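Local coordinates for glycogen accumulation regulator GarA (Mycobacterium tuberculosis, PDB 6I2P), which probably binds phosphothreonine-containing partners through its FHA domain and regulates enzymes of 2-oxoglutarate and glutamate metabolism, at residues F109-N123 and V127-I140. Sequence-based numbering, arbitrary orientation.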
loop_
_atom_site.group_PDB
_atom_site.type_symbol
_atom_site.label_atom_id
_atom_site.label_comp_id
_atom_site.label_asym_id
_atom_site.label_seq_id
_atom_site.Cartn_x
_atom_site.Cartn_y
_atom_site.Cartn_z
ATOM N N PHE C 109 6.612 -20.527 25.684
ATOM C CA PHE C 109 6.614 -19.213 25.063
ATOM C C PHE C 109 5.263 -18.853 24.463
ATOM O O PHE C 109 4.510 -19.724 24.025
ATOM C CB PHE C 109 7.717 -19.114 23.999
ATOM C CG PHE C 109 9.123 -19.151 24.550
ATOM C CD1 PHE C 109 9.771 -17.978 24.926
ATOM C CD2 PHE C 109 9.799 -20.359 24.699
ATOM C CE1 PHE C 109 11.067 -18.016 25.453
ATOM C CE2 PHE C 109 11.092 -20.395 25.224
ATOM C CZ PHE C 109 11.722 -19.223 25.587
ATOM N N ASN C 110 4.969 -17.551 24.437
ATOM C CA ASN C 110 3.762 -17.012 23.834
ATOM C C ASN C 110 4.024 -15.645 23.214
ATOM O O ASN C 110 4.930 -14.935 23.647
ATOM C CB ASN C 110 2.586 -16.971 24.826
ATOM C CG ASN C 110 2.872 -16.289 26.138
ATOM O OD1 ASN C 110 2.832 -15.059 26.245
ATOM N ND2 ASN C 110 3.143 -17.086 27.171
ATOM N N VAL C 111 3.272 -15.303 22.162
ATOM C CA VAL C 111 3.363 -13.988 21.525
ATOM C C VAL C 111 2.142 -13.171 21.956
ATOM O O VAL C 111 1.045 -13.715 22.092
ATOM C CB VAL C 111 3.584 -14.015 19.977
ATOM C CG1 VAL C 111 2.416 -14.666 19.244
ATOM C CG2 VAL C 111 3.860 -12.613 19.420
ATOM N N VAL C 112 2.349 -11.878 22.202
ATOM C CA VAL C 112 1.279 -10.975 22.584
ATOM C C VAL C 112 1.407 -9.657 21.812
ATOM O O VAL C 112 2.494 -9.082 21.745
ATOM C CB VAL C 112 1.181 -10.803 24.129
ATOM C CG1 VAL C 112 2.377 -10.045 24.702
ATOM C CG2 VAL C 112 -0.132 -10.152 24.536
ATOM N N ASP C 113 0.292 -9.190 21.223
ATOM C CA ASP C 113 0.256 -7.922 20.504
ATOM C C ASP C 113 0.012 -6.854 21.547
ATOM O O ASP C 113 -0.949 -6.946 22.314
ATOM C CB ASP C 113 -0.839 -7.917 19.432
ATOM C CG ASP C 113 -0.813 -6.669 18.574
ATOM O OD1 ASP C 113 -1.355 -5.632 19.017
ATOM O OD2 ASP C 113 -0.262 -6.731 17.455
ATOM N N VAL C 114 0.904 -5.861 21.604
ATOM C CA VAL C 114 0.833 -4.795 22.603
ATOM C C VAL C 114 0.066 -3.545 22.095
ATOM O O VAL C 114 0.034 -2.529 22.785
ATOM C CB VAL C 114 2.230 -4.447 23.200
ATOM C CG1 VAL C 114 2.819 -5.646 23.950
ATOM C CG2 VAL C 114 3.202 -3.923 22.135
ATOM N N GLY C 115 -0.584 -3.658 20.938
ATOM C CA GLY C 115 -1.366 -2.572 20.357
ATOM C C GLY C 115 -0.807 -2.031 19.055
ATOM O O GLY C 115 -0.582 -0.827 18.929
ATOM N N SER C 116 -0.568 -2.910 18.078
ATOM C CA SER C 116 -0.049 -2.486 16.779
ATOM C C SER C 116 -1.176 -2.023 15.842
ATOM O O SER C 116 -2.356 -2.201 16.151
ATOM C CB SER C 116 0.753 -3.608 16.134
ATOM O OG SER C 116 -0.099 -4.663 15.727
ATOM N N LEU C 117 -0.791 -1.433 14.702
ATOM C CA LEU C 117 -1.686 -0.944 13.663
ATOM C C LEU C 117 -2.197 -2.083 12.765
ATOM O O LEU C 117 -3.393 -2.160 12.497
ATOM C CB LEU C 117 -0.953 0.137 12.818
ATOM C CG LEU C 117 -1.680 0.705 11.587
ATOM C CD1 LEU C 117 -2.914 1.498 11.979
ATOM C CD2 LEU C 117 -0.738 1.534 10.738
ATOM N N ASN C 118 -1.292 -2.953 12.301
ATOM C CA ASN C 118 -1.626 -4.028 11.364
ATOM C C ASN C 118 -1.797 -5.425 12.006
ATOM O O ASN C 118 -2.159 -6.378 11.304
ATOM C CB ASN C 118 -0.611 -4.048 10.221
ATOM C CG ASN C 118 -0.528 -2.725 9.474
ATOM O OD1 ASN C 118 -1.523 -2.191 8.960
ATOM N ND2 ASN C 118 0.664 -2.156 9.405
ATOM N N GLY C 119 -1.599 -5.512 13.324
ATOM C CA GLY C 119 -1.781 -6.739 14.095
ATOM C C GLY C 119 -0.683 -7.779 14.015
ATOM O O GLY C 119 0.299 -7.629 13.287
ATOM N N THR C 120 -0.854 -8.846 14.805
ATOM C CA THR C 120 0.050 -9.990 14.888
ATOM C C THR C 120 -0.719 -11.243 14.462
ATOM O O THR C 120 -1.862 -11.447 14.876
ATOM C CB THR C 120 0.680 -10.097 16.292
ATOM O OG1 THR C 120 1.252 -8.835 16.639
ATOM C CG2 THR C 120 1.763 -11.172 16.372
ATOM N N TYR C 121 -0.088 -12.069 13.625
ATOM C CA TYR C 121 -0.690 -13.293 13.110
ATOM C C TYR C 121 0.140 -14.504 13.493
ATOM O O TYR C 121 1.370 -14.461 13.440
ATOM C CB TYR C 121 -0.852 -13.228 11.577
ATOM C CG TYR C 121 -1.614 -12.016 11.080
ATOM C CD1 TYR C 121 -0.970 -10.800 10.865
ATOM C CD2 TYR C 121 -2.966 -12.100 10.766
ATOM C CE1 TYR C 121 -1.665 -9.682 10.407
ATOM C CE2 TYR C 121 -3.669 -10.995 10.283
ATOM C CZ TYR C 121 -3.013 -9.785 10.112
ATOM O OH TYR C 121 -3.690 -8.687 9.641
ATOM N N VAL C 122 -0.536 -15.579 13.902
ATOM C CA VAL C 122 0.087 -16.860 14.228
ATOM C C VAL C 122 -0.570 -17.867 13.310
ATOM O O VAL C 122 -1.792 -18.031 13.358
ATOM C CB VAL C 122 0.001 -17.245 15.731
ATOM C CG1 VAL C 122 0.466 -18.685 15.963
ATOM C CG2 VAL C 122 0.823 -16.279 16.574
ATOM N N ASN C 123 0.236 -18.482 12.425
ATOM C CA ASN C 123 -0.200 -19.457 11.419
ATOM C C ASN C 123 -1.325 -18.881 10.524
ATOM O O ASN C 123 -2.337 -19.548 10.272
ATOM C CB ASN C 123 -0.558 -20.814 12.064
ATOM C CG ASN C 123 0.579 -21.449 12.839
ATOM O OD1 ASN C 123 1.765 -21.236 12.561
ATOM N ND2 ASN C 123 0.241 -22.248 13.838
ATOM N N VAL C 127 -4.267 -12.663 15.949
ATOM C CA VAL C 127 -4.317 -12.953 17.388
ATOM C C VAL C 127 -3.984 -11.746 18.257
ATOM O O VAL C 127 -3.238 -10.853 17.843
ATOM C CB VAL C 127 -3.436 -14.177 17.804
ATOM C CG1 VAL C 127 -3.914 -15.482 17.171
ATOM C CG2 VAL C 127 -1.949 -13.939 17.532
ATOM N N ASP C 128 -4.504 -11.760 19.490
ATOM C CA ASP C 128 -4.178 -10.781 20.518
ATOM C C ASP C 128 -3.026 -11.426 21.308
ATOM O O ASP C 128 -1.987 -10.801 21.517
ATOM C CB ASP C 128 -5.389 -10.516 21.426
ATOM C CG ASP C 128 -6.560 -9.823 20.756
ATOM O OD1 ASP C 128 -6.332 -8.803 20.069
ATOM O OD2 ASP C 128 -7.706 -10.279 20.944
ATOM N N SER C 129 -3.203 -12.710 21.680
ATOM C CA SER C 129 -2.220 -13.526 22.394
ATOM C C SER C 129 -2.336 -14.988 21.964
ATOM O O SER C 129 -3.447 -15.505 21.812
ATOM C CB SER C 129 -2.401 -13.403 23.902
ATOM O OG SER C 129 -3.622 -13.981 24.327
ATOM N N ALA C 130 -1.196 -15.657 21.786
ATOM C CA ALA C 130 -1.151 -17.070 21.393
ATOM C C ALA C 130 0.066 -17.766 21.952
ATOM O O ALA C 130 1.151 -17.191 21.955
ATOM C CB ALA C 130 -1.164 -17.198 19.875
ATOM N N VAL C 131 -0.115 -19.015 22.408
ATOM C CA VAL C 131 0.945 -19.887 22.924
ATOM C C VAL C 131 1.684 -20.428 21.692
ATOM O O VAL C 131 1.043 -20.818 20.711
ATOM C CB VAL C 131 0.363 -21.029 23.809
ATOM C CG1 VAL C 131 1.439 -22.037 24.225
ATOM C CG2 VAL C 131 -0.352 -20.467 25.036
ATOM N N LEU C 132 3.026 -20.434 21.734
ATOM C CA LEU C 132 3.840 -20.899 20.619
ATOM C C LEU C 132 4.403 -22.304 20.807
ATOM O O LEU C 132 4.962 -22.632 21.854
ATOM C CB LEU C 132 4.962 -19.896 20.295
ATOM C CG LEU C 132 4.523 -18.458 19.952
ATOM C CD1 LEU C 132 5.690 -17.495 20.023
ATOM C CD2 LEU C 132 3.832 -18.383 18.593
ATOM N N ALA C 133 4.247 -23.120 19.766
ATOM C CA ALA C 133 4.762 -24.482 19.649
ATOM C C ALA C 133 5.829 -24.471 18.547
ATOM O O ALA C 133 5.806 -23.580 17.695
ATOM C CB ALA C 133 3.638 -25.433 19.271
ATOM N N ASN C 134 6.762 -25.439 18.567
ATOM C CA ASN C 134 7.837 -25.536 17.573
ATOM C C ASN C 134 7.278 -25.662 16.146
ATOM O O ASN C 134 6.466 -26.554 15.873
ATOM C CB ASN C 134 8.781 -26.703 17.897
ATOM C CG ASN C 134 9.896 -26.881 16.895
ATOM O OD1 ASN C 134 10.850 -26.103 16.844
ATOM N ND2 ASN C 134 9.793 -27.907 16.067
ATOM N N GLY C 135 7.698 -24.743 15.279
ATOM C CA GLY C 135 7.280 -24.710 13.883
ATOM C C GLY C 135 6.236 -23.670 13.537
ATOM O O GLY C 135 5.911 -23.501 12.358
ATOM N N ASP C 136 5.693 -22.969 14.559
ATOM C CA ASP C 136 4.688 -21.918 14.377
ATOM C C ASP C 136 5.258 -20.728 13.624
ATOM O O ASP C 136 6.422 -20.373 13.815
ATOM C CB ASP C 136 4.122 -21.456 15.729
ATOM C CG ASP C 136 2.995 -22.308 16.286
ATOM O OD1 ASP C 136 2.450 -23.145 15.533
ATOM O OD2 ASP C 136 2.649 -22.128 17.470
ATOM N N GLU C 137 4.428 -20.123 12.759
ATOM C CA GLU C 137 4.800 -18.955 11.973
ATOM C C GLU C 137 4.150 -17.694 12.536
ATOM O O GLU C 137 2.932 -17.637 12.704
ATOM C CB GLU C 137 4.477 -19.153 10.485
ATOM C CG GLU C 137 5.473 -20.075 9.790
ATOM C CD GLU C 137 5.553 -19.985 8.278
ATOM O OE1 GLU C 137 5.415 -21.038 7.617
ATOM O OE2 GLU C 137 5.778 -18.870 7.753
ATOM N N VAL C 138 4.978 -16.693 12.851
ATOM C CA VAL C 138 4.553 -15.413 13.417
ATOM C C VAL C 138 4.734 -14.313 12.381
ATOM O O VAL C 138 5.840 -14.109 11.880
ATOM C CB VAL C 138 5.273 -15.075 14.755
ATOM C CG1 VAL C 138 4.653 -13.842 15.418
ATOM C CG2 VAL C 138 5.255 -16.260 15.717
ATOM N N GLN C 139 3.643 -13.602 12.061
ATOM C CA GLN C 139 3.694 -12.495 11.115
ATOM C C GLN C 139 3.565 -11.171 11.839
ATOM O O GLN C 139 2.546 -10.899 12.478
ATOM C CB GLN C 139 2.659 -12.633 9.984
ATOM C CG GLN C 139 2.994 -11.762 8.777
ATOM C CD GLN C 139 1.831 -11.558 7.844
ATOM O OE1 GLN C 139 1.356 -12.480 7.177
ATOM N NE2 GLN C 139 1.363 -10.330 7.761
ATOM N N ILE C 140 4.638 -10.372 11.768
ATOM C CA ILE C 140 4.741 -9.023 12.322
ATOM C C ILE C 140 5.134 -8.157 11.129
ATOM O O ILE C 140 6.240 -8.286 10.603
ATOM C CB ILE C 140 5.731 -8.948 13.523
ATOM C CG1 ILE C 140 5.172 -9.727 14.745
ATOM C CG2 ILE C 140 6.035 -7.492 13.898
ATOM C CD1 ILE C 140 6.188 -10.070 15.856
HETATM O O HOH W 1 -3.449 -8.986 15.898
#
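V111 and A130 are a hydrogen-bonded pair between antiparallel strands 109-113 and 129-132, whose axes come within 4.4 Å, while Y121 and Q139 form such a pair between strands 120-122 and 137-140. Between the two pairings, V122 sends its CG2 beside the backbone N (chi1 171°, CG1 taking the anti position), where it meets V127 CG2 at 3.8 Å and A130 CB at 4.0 Å. L132, on the same strand as A130, adds its CD2, which packs against V111 CG1 at 4.0 Å, the two side chains crossing at a slant. V111 CG2 touches V138 CG1. This is the beta sandwich of the FHA fold in miniature, with each pairing belonging to a different sheet and the aliphatic side chains filling the interface. V127 N donates to T120 O, and a water adds a second link, accepting from T120 N and donating to V127 O.

At one end of the sandwich, N123 clasps the 133-136 turn. Its OD1 accepts from E137 N at 2.9 Å, and its ND2 donates to D136 OD1 at 2.9 Å, approaching from above the carboxylate, 62° out of plane. The other oxygen, D136 OD2, takes A133 N and ties down the type II turn. At the opposite end, D113 organises the 114-119 loop: OD1 receives G115 N, an Asx turn, and S116 N, an Asx motif, both from one face, while OD2 uses its syn lone pair for S116 OG and its anti lone pair for T120 OG1, each at 2.7 Å. That loop carries N118, whose ND2 hydrogen-bonds the backbone of another protein's chain. Y121 lies alongside buried Q139, its CD1 3.9 Å from Q139 NE2, ring and amide planes 38° apart; S32 OG hydrogen-bonds Q139 OE1 and E33 accepts from NE2.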